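Local structure of beta-Lactamase/D-Alanine Carboxypeptidase (Pseudomonas syringae pv. tomato, 5EVI) at residues D[110-113]-D[114-117]; D[269-273]-D[274-278]; D[144-147]-D[148-152]. The protein probably hydrolyses beta-lactam antibiotics to substituted beta-amino acids, as a class C beta-lactamase linked to antibiotic resistance. All coordinates share one frame; numbering follows the deposited sequence.

Interaction 1: residues D[110-113]-D[114-117]; sequences VFHL and GTHT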
ATOM      1  N   VAL D 110      14.101  -8.141  10.791  1.00 29.89           N
ATOM      2  CA  VAL D 110      12.891  -8.334   9.963  1.00 28.76           C
ATOM      3  C   VAL D 110      12.318  -7.010   9.439  1.00 26.61           C
ATOM      4  O   VAL D 110      11.805  -6.970   8.311  1.00 26.19           O
ATOM      5  CB  VAL D 110      11.798  -9.124  10.735  1.00 29.50           C
ATOM      6  CG1 VAL D 110      10.466  -9.189   9.978  1.00 30.32           C
ATOM      7  CG2 VAL D 110      12.264 -10.542  11.049  1.00 30.36           C
ATOM      8  N   PHE D 111      12.412  -5.941  10.234  1.00 24.43           N
ATOM      9  CA  PHE D 111      11.776  -4.659   9.879  1.00 23.92           C
ATOM     10  C   PHE D 111      12.237  -4.116   8.531  1.00 22.42           C
ATOM     11  O   PHE D 111      11.447  -3.527   7.797  1.00 22.38           O
ATOM     12  CB  PHE D 111      11.941  -3.605  10.986  1.00 23.71           C
ATOM     13  CG  PHE D 111      13.322  -3.011  11.111  1.00 23.91           C
ATOM     14  CD1 PHE D 111      13.671  -1.860  10.404  1.00 24.17           C
ATOM     15  CD2 PHE D 111      14.251  -3.554  11.995  1.00 24.60           C
ATOM     16  CE1 PHE D 111      14.929  -1.290  10.546  1.00 24.37           C
ATOM     17  CE2 PHE D 111      15.519  -2.979  12.141  1.00 24.56           C
ATOM     18  CZ  PHE D 111      15.851  -1.850  11.416  1.00 24.52           C
ATOM     19  N   HIS D 112      13.507  -4.352   8.201  1.00 21.23           N
ATOM     20  CA  HIS D 112      14.070  -3.946   6.908  1.00 20.73           C
ATOM     21  C   HIS D 112      13.304  -4.424   5.662  1.00 19.99           C
ATOM     22  O   HIS D 112      13.518  -3.878   4.573  1.00 19.13           O
ATOM     23  CB  HIS D 112      15.502  -4.466   6.770  1.00 20.97           C
ATOM     24  CG  HIS D 112      16.486  -3.772   7.649  1.00 20.87           C
ATOM     25  ND1 HIS D 112      16.862  -2.461   7.461  1.00 20.74           N
ATOM     26  CD2 HIS D 112      17.168  -4.212   8.729  1.00 20.81           C
ATOM     27  CE1 HIS D 112      17.755  -2.128   8.379  1.00 20.45           C
ATOM     28  NE2 HIS D 112      17.940  -3.167   9.171  1.00 21.18           N
ATOM     29  N   LEU D 113      12.494  -5.471   5.802  1.00 19.47           N
ATOM     30  CA  LEU D 113      11.701  -5.999   4.689  1.00 19.55           C
ATOM     31  C   LEU D 113      10.459  -5.165   4.400  1.00 19.45           C
ATOM     32  O   LEU D 113       9.894  -5.282   3.321  1.00 18.63           O
ATOM     33  CB  LEU D 113      11.230  -7.419   4.995  1.00 19.95           C
ATOM     34  CG  LEU D 113      12.263  -8.526   5.248  1.00 20.50           C
ATOM     35  CD1 LEU D 113      11.574  -9.715   5.886  1.00 21.17           C
ATOM     36  CD2 LEU D 113      12.938  -8.941   3.952  1.00 21.27           C
ATOM     37  N   GLY D 114       9.967  -4.447   5.407  1.00 19.13           N
ATOM     38  CA  GLY D 114       8.910  -3.457   5.227  1.00 19.60           C
ATOM     39  C   GLY D 114       9.383  -2.059   4.886  1.00 19.84           C
ATOM     40  O   GLY D 114       8.576  -1.216   4.490  1.00 21.29           O
ATOM     41  N   THR D 115      10.673  -1.781   5.063  1.00 19.27           N
ATOM     42  CA  THR D 115      11.223  -0.473   4.735  1.00 19.26           C
ATOM     43  C   THR D 115      12.103  -0.441   3.465  1.00 19.49           C
ATOM     44  O   THR D 115      12.627   0.607   3.097  1.00 20.35           O
ATOM     45  CB  THR D 115      12.031   0.043   5.928  1.00 19.01           C
ATOM     46  OG1 THR D 115      13.125  -0.848   6.147  1.00 18.65           O
ATOM     47  CG2 THR D 115      11.173   0.105   7.162  1.00 18.82           C
ATOM     48  N   HIS D 116      12.273  -1.587   2.805  1.00 20.43           N
ATOM     49  CA  HIS D 116      13.093  -1.705   1.557  1.00 20.28           C
ATOM     50  C   HIS D 116      14.622  -1.470   1.722  1.00 20.94           C
ATOM     51  O   HIS D 116      15.286  -1.127   0.739  1.00 20.52           O
ATOM     52  CB  HIS D 116      12.554  -0.791   0.434  1.00 20.19           C
ATOM     53  CG  HIS D 116      11.058  -0.774   0.318  1.00 19.97           C
ATOM     54  ND1 HIS D 116      10.293   0.298   0.719  1.00 20.60           N
ATOM     55  CD2 HIS D 116      10.191  -1.695  -0.163  1.00 19.99           C
ATOM     56  CE1 HIS D 116       9.014   0.022   0.512  1.00 20.41           C
ATOM     57  NE2 HIS D 116       8.923  -1.185  -0.005  1.00 20.49           N
ATOM     58  N   THR D 117      15.166  -1.669   2.933  1.00 21.67           N
ATOM     59  CA  THR D 117      16.568  -1.352   3.231  1.00 22.19           C
ATOM     60  C   THR D 117      17.408  -2.577   3.654  1.00 22.59           C
ATOM     61  O   THR D 117      18.454  -2.410   4.278  1.00 22.57           O
ATOM     62  CB  THR D 117      16.655  -0.275   4.341  1.00 22.26           C
ATOM     63  OG1 THR D 117      16.053  -0.784   5.526  1.00 22.12           O
ATOM     64  CG2 THR D 117      15.949   1.032   3.922  1.00 22.28           C
TER
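His112 holds its CG beside the backbone N and opposite the carbonyl carbon (chi1 -71°), and Thr117 keeps OG1 between its own N and carbonyl carbon (chi1 61°). These two rotations bring together a ring and a hydroxyl from residues five apart in the sequence. His112 ND1 and Thr117 OG1 are 2.7 Å apart and share an almost straight hydrogen bond (175°). Either atom could be the donor. The hydroxyl lies at the imidazole edge, in the ring plane, and the two side chains cross at about a right angle. Thr117 OG1 has a second hydrogen-bond partner in Thr115 OG1, 3.0 Å away, again with the donor undecided. Thr115 OG1 also lies 3.3 Å from His112 CA, so this hydroxyl is packed against the backbone as well. The bond through ND1 holds the His112 ring in place. The two bonds together limit the rotation of the buried Thr117 hydroxyl. Phe111 CZ sits above one face of the imidazole, toward its rim.

The backbone here makes the short helix 112-115. Gly114 N bonds to Phe111 O at 3.0 Å. Thr115 N makes a weak bond to the same oxygen at 3.3 Å. His116 then takes a positive phi and ends the helix. Thr117 N reaches back to His112 O at 3.2 Å, a six-to-one bond like that of a Schellman motif. The side-chain bond between His112 and Thr117 therefore spans the same two residues as this backbone bond.

Outside the segment, the Leu113 side chain packs on helix 156-169. Phe111 lays its ring nearly parallel to that of Tyr263, and Thr115 touches strand 262-266. The His116 ring meets Tyr154, which fits the tyrosine of a Tyr-x-Asn pattern of this enzyme family.

Interaction 2: residues D[269-273]-D[274-278]; sequences MTQDL and AWEQY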
HETATM    1  N   MSE D 269      11.553  12.163   1.765  1.00 25.09           N
HETATM    2  CA  MSE D 269      10.527  11.220   2.211  1.00 25.15           C
HETATM    3  C   MSE D 269      11.000  10.495   3.441  1.00 24.03           C
HETATM    4  O   MSE D 269      12.167  10.136   3.539  1.00 24.38           O
HETATM    5  CB  MSE D 269      10.293  10.263   1.036  1.00 26.49           C
HETATM    6  CG  MSE D 269       9.624   8.948   1.391  1.00 28.21           C
HETATM    7 SE   MSE D 269       9.479   8.080  -0.355  0.46 31.26          SE
HETATM    8  CE  MSE D 269      11.036   6.914  -0.091  1.00 31.01           C
ATOM      9  N   THR D 270      10.096  10.283   4.397  1.00 22.87           N
ATOM     10  CA  THR D 270      10.340   9.401   5.534  1.00 22.00           C
ATOM     11  C   THR D 270       9.740   8.052   5.139  1.00 21.09           C
ATOM     12  O   THR D 270       8.593   8.010   4.704  1.00 19.90           O
ATOM     13  CB  THR D 270       9.689   9.961   6.826  1.00 22.18           C
ATOM     14  OG1 THR D 270      10.402  11.129   7.251  1.00 22.67           O
ATOM     15  CG2 THR D 270       9.706   8.936   7.965  1.00 22.17           C
ATOM     16  N   GLN D 271      10.533   6.976   5.258  1.00 20.27           N
ATOM     17  CA  GLN D 271      10.071   5.602   4.990  1.00 19.37           C
ATOM     18  C   GLN D 271       9.488   4.969   6.252  1.00 18.62           C
ATOM     19  O   GLN D 271      10.199   4.832   7.269  1.00 18.21           O
ATOM     20  CB  GLN D 271      11.230   4.721   4.478  1.00 19.24           C
ATOM     21  CG  GLN D 271      10.837   3.278   4.140  1.00 19.36           C
ATOM     22  CD  GLN D 271       9.899   3.204   2.946  1.00 19.76           C
ATOM     23  OE1 GLN D 271      10.222   3.714   1.878  1.00 20.31           O
ATOM     24  NE2 GLN D 271       8.728   2.605   3.126  1.00 19.98           N
ATOM     25  N   ASP D 272       8.219   4.545   6.180  1.00 17.95           N
ATOM     26  CA  ASP D 272       7.576   3.777   7.259  1.00 17.63           C
ATOM     27  C   ASP D 272       7.619   2.284   6.904  1.00 17.47           C
ATOM     28  O   ASP D 272       8.434   1.876   6.052  1.00 17.32           O
ATOM     29  CB  ASP D 272       6.143   4.284   7.492  1.00 17.41           C
ATOM     30  CG  ASP D 272       6.074   5.783   7.720  1.00 17.59           C
ATOM     31  OD1 ASP D 272       7.153   6.458   7.775  1.00 18.42           O
ATOM     32  OD2 ASP D 272       4.933   6.291   7.860  1.00 17.10           O
ATOM     33  N   LEU D 273       6.803   1.466   7.557  1.00 17.67           N
ATOM     34  CA  LEU D 273       6.628   0.074   7.156  1.00 17.77           C
ATOM     35  C   LEU D 273       5.597   0.026   6.028  1.00 17.87           C
ATOM     36  O   LEU D 273       4.385   0.126   6.259  1.00 17.58           O
ATOM     37  CB  LEU D 273       6.223  -0.800   8.349  1.00 18.05           C
ATOM     38  CG  LEU D 273       6.744  -2.229   8.226  1.00 18.30           C
ATOM     39  CD1 LEU D 273       8.239  -2.284   8.488  1.00 17.94           C
ATOM     40  CD2 LEU D 273       6.013  -3.184   9.148  1.00 18.32           C
ATOM     41  N   ALA D 274       6.110  -0.046   4.806  1.00 18.68           N
ATOM     42  CA  ALA D 274       5.342   0.081   3.557  1.00 18.65           C
ATOM     43  C   ALA D 274       4.810   1.521   3.305  1.00 18.73           C
ATOM     44  O   ALA D 274       5.030   2.071   2.223  1.00 19.86           O
ATOM     45  CB  ALA D 274       4.243  -0.975   3.456  1.00 18.82           C
ATOM     46  N   TRP D 275       4.134   2.143   4.278  1.00 18.66           N
ATOM     47  CA  TRP D 275       3.770   3.560   4.147  1.00 18.33           C
ATOM     48  C   TRP D 275       5.003   4.465   3.929  1.00 18.65           C
ATOM     49  O   TRP D 275       6.123   4.144   4.345  1.00 18.19           O
ATOM     50  CB  TRP D 275       2.983   4.072   5.358  1.00 18.64           C
ATOM     51  CG  TRP D 275       1.655   3.445   5.603  1.00 18.21           C
ATOM     52  CD1 TRP D 275       1.318   2.605   6.626  1.00 18.73           C
ATOM     53  CD2 TRP D 275       0.464   3.649   4.849  1.00 18.26           C
ATOM     54  NE1 TRP D 275      -0.014   2.262   6.542  1.00 18.73           N
ATOM     55  CE2 TRP D 275      -0.561   2.899   5.465  1.00 18.02           C
ATOM     56  CE3 TRP D 275       0.154   4.413   3.713  1.00 18.31           C
ATOM     57  CZ2 TRP D 275      -1.873   2.885   4.983  1.00 17.98           C
ATOM     58  CZ3 TRP D 275      -1.153   4.388   3.235  1.00 17.60           C
ATOM     59  CH2 TRP D 275      -2.135   3.613   3.853  1.00 17.91           C
ATOM     60  N   GLU D 276       4.769   5.570   3.227  1.00 18.80           N
ATOM     61  CA  GLU D 276       5.729   6.642   3.019  1.00 19.08           C
ATOM     62  C   GLU D 276       5.083   7.934   3.474  1.00 19.26           C
ATOM     63  O   GLU D 276       3.869   8.117   3.269  1.00 17.71           O
ATOM     64  CB  GLU D 276       6.096   6.714   1.529  1.00 20.27           C
ATOM     65  CG  GLU D 276       6.633   5.377   1.030  1.00 21.17           C
ATOM     66  CD  GLU D 276       7.122   5.369  -0.405  1.00 22.50           C
ATOM     67  OE1 GLU D 276       7.102   6.418  -1.099  1.00 24.20           O
ATOM     68  OE2 GLU D 276       7.522   4.269  -0.849  1.00 22.23           O
ATOM     69  N   GLN D 277       5.862   8.828   4.100  1.00 18.91           N
ATOM     70  CA  GLN D 277       5.287  10.085   4.622  1.00 19.13           C
ATOM     71  C   GLN D 277       6.194  11.286   4.471  1.00 19.52           C
ATOM     72  O   GLN D 277       7.401  11.159   4.250  1.00 18.14           O
ATOM     73  CB  GLN D 277       4.880   9.941   6.102  1.00 19.41           C
ATOM     74  CG  GLN D 277       6.049   9.917   7.080  1.00 19.88           C
ATOM     75  CD  GLN D 277       5.666   9.670   8.535  1.00 19.98           C
ATOM     76  OE1 GLN D 277       6.184  10.344   9.460  1.00 20.68           O
ATOM     77  NE2 GLN D 277       4.830   8.689   8.762  1.00 19.57           N
ATOM     78  N   TYR D 278       5.593  12.458   4.638  1.00 20.47           N
ATOM     79  CA  TYR D 278       6.272  13.736   4.450  1.00 20.94           C
ATOM     80  C   TYR D 278       5.878  14.657   5.603  1.00 22.15           C
ATOM     81  O   TYR D 278       4.686  14.824   5.882  1.00 21.58           O
ATOM     82  CB  TYR D 278       5.896  14.363   3.102  1.00 21.01           C
ATOM     83  CG  TYR D 278       6.178  13.446   1.932  1.00 20.92           C
ATOM     84  CD1 TYR D 278       7.382  13.513   1.251  1.00 21.01           C
ATOM     85  CD2 TYR D 278       5.244  12.477   1.523  1.00 21.02           C
ATOM     86  CE1 TYR D 278       7.664  12.665   0.193  1.00 21.50           C
ATOM     87  CE2 TYR D 278       5.522  11.610   0.476  1.00 20.98           C
ATOM     88  CZ  TYR D 278       6.734  11.707  -0.193  1.00 21.86           C
ATOM     89  OH  TYR D 278       7.041  10.856  -1.237  1.00 22.70           O
TER
HETATM   90  O   HOH W   1       7.980  12.747   8.798  1.00 25.57           O
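Thr270 and Gln277 face each other as an antiparallel hydrogen-bonded pair. Thr270 N donates to Gln277 O at 2.8 Å, and Gln277 N returns a bond to Thr270 O at 2.9 Å. Gln277 sets CG between its backbone N and carbonyl carbon (chi1 74°) and extends beyond it. This lays the side chain alongside Thr270, with Thr270 CB 3.6 Å from Gln277 CG, and carries NE2 toward Asp272. A water joins the two ends, donating to Gln277 OE1 and bonding to Thr270 OG1. Gln277 NE2 makes a weak bond to Asp272 OD2 at 2.6 Å. The bond is strongly bent (116°), and the amide and carboxylate planes stand 78° apart.

Gln271 and Glu276 form the next pair, non-hydrogen-bonded, on the other face of the hairpin. Glu276 OE1 lies 3.0 Å from SE of Met269, a selenomethionine, whose CB also touches the Tyr278 ring. Both Gln271 OE1 and Glu276 OE2 turn to Arg152, the latter in a salt bridge.

The turn positions these pairs. Asp272 N bonds to Trp275 O at 2.8 Å. Ala274 has the positive phi of a classic gamma turn, closed by a weak bond from Trp275 N to Leu273 O. Gln271 NE2 braces this bend by donating to Asp272 O at 3.0 Å.

The beta hairpin lies within the large antiparallel sheet, between strands 262-266 and 315-321, and its turn packs against helix 70-83.

Interaction 3: residues D[144-147]-D[148-152]; sequences PEYL and PGTHR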
ATOM      1  N   PRO D 144      24.062  -9.434  -0.201  1.00 30.39           N
ATOM      2  CA  PRO D 144      23.759  -8.007  -0.142  1.00 29.64           C
ATOM      3  C   PRO D 144      24.660  -7.196  -1.047  1.00 28.67           C
ATOM      4  O   PRO D 144      25.773  -7.631  -1.360  1.00 27.27           O
ATOM      5  CB  PRO D 144      24.059  -7.652   1.315  1.00 30.36           C
ATOM      6  CG  PRO D 144      25.182  -8.560   1.660  1.00 30.22           C
ATOM      7  CD  PRO D 144      24.871  -9.854   0.959  1.00 30.39           C
ATOM      8  N   GLU D 145      24.173  -6.036  -1.473  1.00 28.24           N
ATOM      9  CA  GLU D 145      24.993  -5.062  -2.190  1.00 27.96           C
ATOM     10  C   GLU D 145      25.422  -3.897  -1.298  1.00 26.90           C
ATOM     11  O   GLU D 145      26.486  -3.294  -1.530  1.00 25.95           O
ATOM     12  CB  GLU D 145      24.257  -4.551  -3.426  1.00 29.02           C
ATOM     13  CG  GLU D 145      23.896  -5.676  -4.406  1.00 29.74           C
ATOM     14  CD  GLU D 145      24.025  -5.288  -5.870  1.00 30.53           C
ATOM     15  OE1 GLU D 145      24.408  -4.140  -6.158  1.00 30.58           O
ATOM     16  OE2 GLU D 145      23.754  -6.146  -6.741  1.00 31.96           O
ATOM     17  N   TYR D 146      24.601  -3.594  -0.296  1.00 25.76           N
ATOM     18  CA  TYR D 146      24.908  -2.596   0.710  1.00 25.04           C
ATOM     19  C   TYR D 146      24.518  -3.084   2.105  1.00 24.55           C
ATOM     20  O   TYR D 146      23.780  -4.059   2.259  1.00 24.08           O
ATOM     21  CB  TYR D 146      24.231  -1.262   0.372  1.00 24.63           C
ATOM     22  CG  TYR D 146      22.732  -1.335   0.156  1.00 24.65           C
ATOM     23  CD1 TYR D 146      21.844  -1.269   1.231  1.00 24.14           C
ATOM     24  CD2 TYR D 146      22.200  -1.442  -1.129  1.00 24.39           C
ATOM     25  CE1 TYR D 146      20.466  -1.305   1.036  1.00 24.69           C
ATOM     26  CE2 TYR D 146      20.827  -1.493  -1.328  1.00 24.21           C
ATOM     27  CZ  TYR D 146      19.970  -1.426  -0.255  1.00 23.94           C
ATOM     28  OH  TYR D 146      18.626  -1.476  -0.489  1.00 23.99           O
ATOM     29  N   LEU D 147      25.078  -2.425   3.117  1.00 25.05           N
ATOM     30  CA  LEU D 147      24.807  -2.748   4.513  1.00 25.94           C
ATOM     31  C   LEU D 147      23.373  -2.332   4.832  1.00 26.65           C
ATOM     32  O   LEU D 147      22.905  -1.355   4.241  1.00 26.45           O
ATOM     33  CB  LEU D 147      25.784  -2.000   5.439  1.00 26.63           C
ATOM     34  CG  LEU D 147      27.260  -2.381   5.328  1.00 27.06           C
ATOM     35  CD1 LEU D 147      28.125  -1.395   6.111  1.00 27.13           C
ATOM     36  CD2 LEU D 147      27.464  -3.809   5.830  1.00 27.60           C
ATOM     37  N   PRO D 148      22.675  -3.064   5.743  1.00 26.99           N
ATOM     38  CA  PRO D 148      21.273  -2.751   6.067  1.00 26.80           C
ATOM     39  C   PRO D 148      21.076  -1.315   6.536  1.00 26.71           C
ATOM     40  O   PRO D 148      21.917  -0.774   7.295  1.00 25.42           O
ATOM     41  CB  PRO D 148      20.947  -3.718   7.201  1.00 27.38           C
ATOM     42  CG  PRO D 148      21.861  -4.872   6.987  1.00 27.95           C
ATOM     43  CD  PRO D 148      23.129  -4.266   6.474  1.00 27.52           C
ATOM     44  N   GLY D 149      20.006  -0.692   6.045  1.00 25.71           N
ATOM     45  CA  GLY D 149      19.668   0.677   6.419  1.00 25.42           C
ATOM     46  C   GLY D 149      20.469   1.784   5.757  1.00 24.62           C
ATOM     47  O   GLY D 149      20.149   2.961   5.941  1.00 24.75           O
ATOM     48  N   THR D 150      21.479   1.427   4.962  1.00 23.89           N
ATOM     49  CA  THR D 150      22.352   2.420   4.339  1.00 23.50           C
ATOM     50  C   THR D 150      21.794   2.900   3.016  1.00 22.85           C
ATOM     51  O   THR D 150      22.083   4.011   2.587  1.00 22.12           O
ATOM     52  CB  THR D 150      23.769   1.867   4.140  1.00 23.64           C
ATOM     53  OG1 THR D 150      23.732   0.742   3.265  1.00 23.73           O
ATOM     54  CG2 THR D 150      24.353   1.421   5.475  1.00 24.08           C
ATOM     55  N   HIS D 151      20.999   2.059   2.355  1.00 23.39           N
ATOM     56  CA  HIS D 151      20.333   2.448   1.114  1.00 23.53           C
ATOM     57  C   HIS D 151      18.906   1.906   1.095  1.00 22.66           C
ATOM     58  O   HIS D 151      18.532   1.092   1.954  1.00 22.42           O
ATOM     59  CB  HIS D 151      21.120   1.967  -0.108  1.00 24.61           C
ATOM     60  CG  HIS D 151      22.503   2.547  -0.223  1.00 25.54           C
ATOM     61  ND1 HIS D 151      23.563   2.115   0.549  1.00 25.55           N
ATOM     62  CD2 HIS D 151      22.998   3.509  -1.036  1.00 26.35           C
ATOM     63  CE1 HIS D 151      24.649   2.787   0.218  1.00 26.18           C
ATOM     64  NE2 HIS D 151      24.336   3.639  -0.743  1.00 26.55           N
ATOM     65  N   ARG D 152      18.123   2.386   0.133  1.00 21.95           N
ATOM     66  CA  ARG D 152      16.715   2.018  -0.011  1.00 22.04           C
ATOM     67  C   ARG D 152      16.418   1.640  -1.466  1.00 21.08           C
ATOM     68  O   ARG D 152      16.585   2.465  -2.372  1.00 22.09           O
ATOM     69  CB  ARG D 152      15.832   3.174   0.450  1.00 22.54           C
ATOM     70  CG  ARG D 152      14.338   2.831   0.638  1.00 23.42           C
ATOM     71  CD  ARG D 152      13.567   3.026  -0.653  1.00 23.65           C
ATOM     72  NE  ARG D 152      12.127   3.201  -0.454  1.00 24.07           N
ATOM     73  CZ  ARG D 152      11.260   3.452  -1.439  1.00 23.84           C
ATOM     74  NH1 ARG D 152      11.668   3.580  -2.703  1.00 24.17           N
ATOM     75  NH2 ARG D 152       9.966   3.589  -1.152  1.00 23.83           N
TER
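Tyr146 presents one ring face to His151, whose CB lies over its centre. The CH-pi distance from His151 CB to the Tyr146 ring centroid is 3.4 Å, only 4° off the ring normal. The two rings meet obliquely, their planes at 50°, with His151 ND1 3.4 Å from Tyr146 CB. Tyr146 CE1 also lies 3.2 Å from the carbonyl oxygen His151 O. With CG between the backbone N and the carbonyl carbon (chi1 55°), the tyrosine ring is turned back over the chain that follows it. Its hydroxyl bonds further along, to Thr153 OG1.

Thr150 slides past Tyr146 in the opposite direction. Its OG1 packs 3.4 Å from Tyr146 CD1 and donates to Leu147 O. That bond is modelled as very short, so its exact length is doubtful. Thr150 N bonds to the same oxygen at 3.2 Å. His151 ND1 in turn donates to Thr150 OG1 at 3.0 Å. The threonine hydroxyl thus links the imidazole to the backbone.

Leu147 to Thr150 is a type II beta turn, with Gly149 supplying the positive phi at its third position. The turn leads directly into strand 151-152, an outermost strand of the large antiparallel sheet, just ahead of Tyr154 in the probable Tyr-x-Asn motif of the class C beta-lactamase family.

Interactions 1 and 2 are buried, while interaction 3 is only partly so and lies farthest from the chain's centre. Interaction 1 is a helix end held by backbone bonds and by a hydroxyl-imidazole pair. Interaction 2 is a hairpin held by strand pairing. Interaction 3 is a turn flanked by a CH-pi contact. The first two meet where Gly114 O probably accepts a bond from Ala274 N, 2.7 Å away. Thr117 O and Gly149 N probably join interactions 1 and 3 in the same way. Interactions 2 and 3 share the large sheet but are linked through charge, by the salt bridge from Arg152 NH2 to Glu276 OE2 at 2.6 Å.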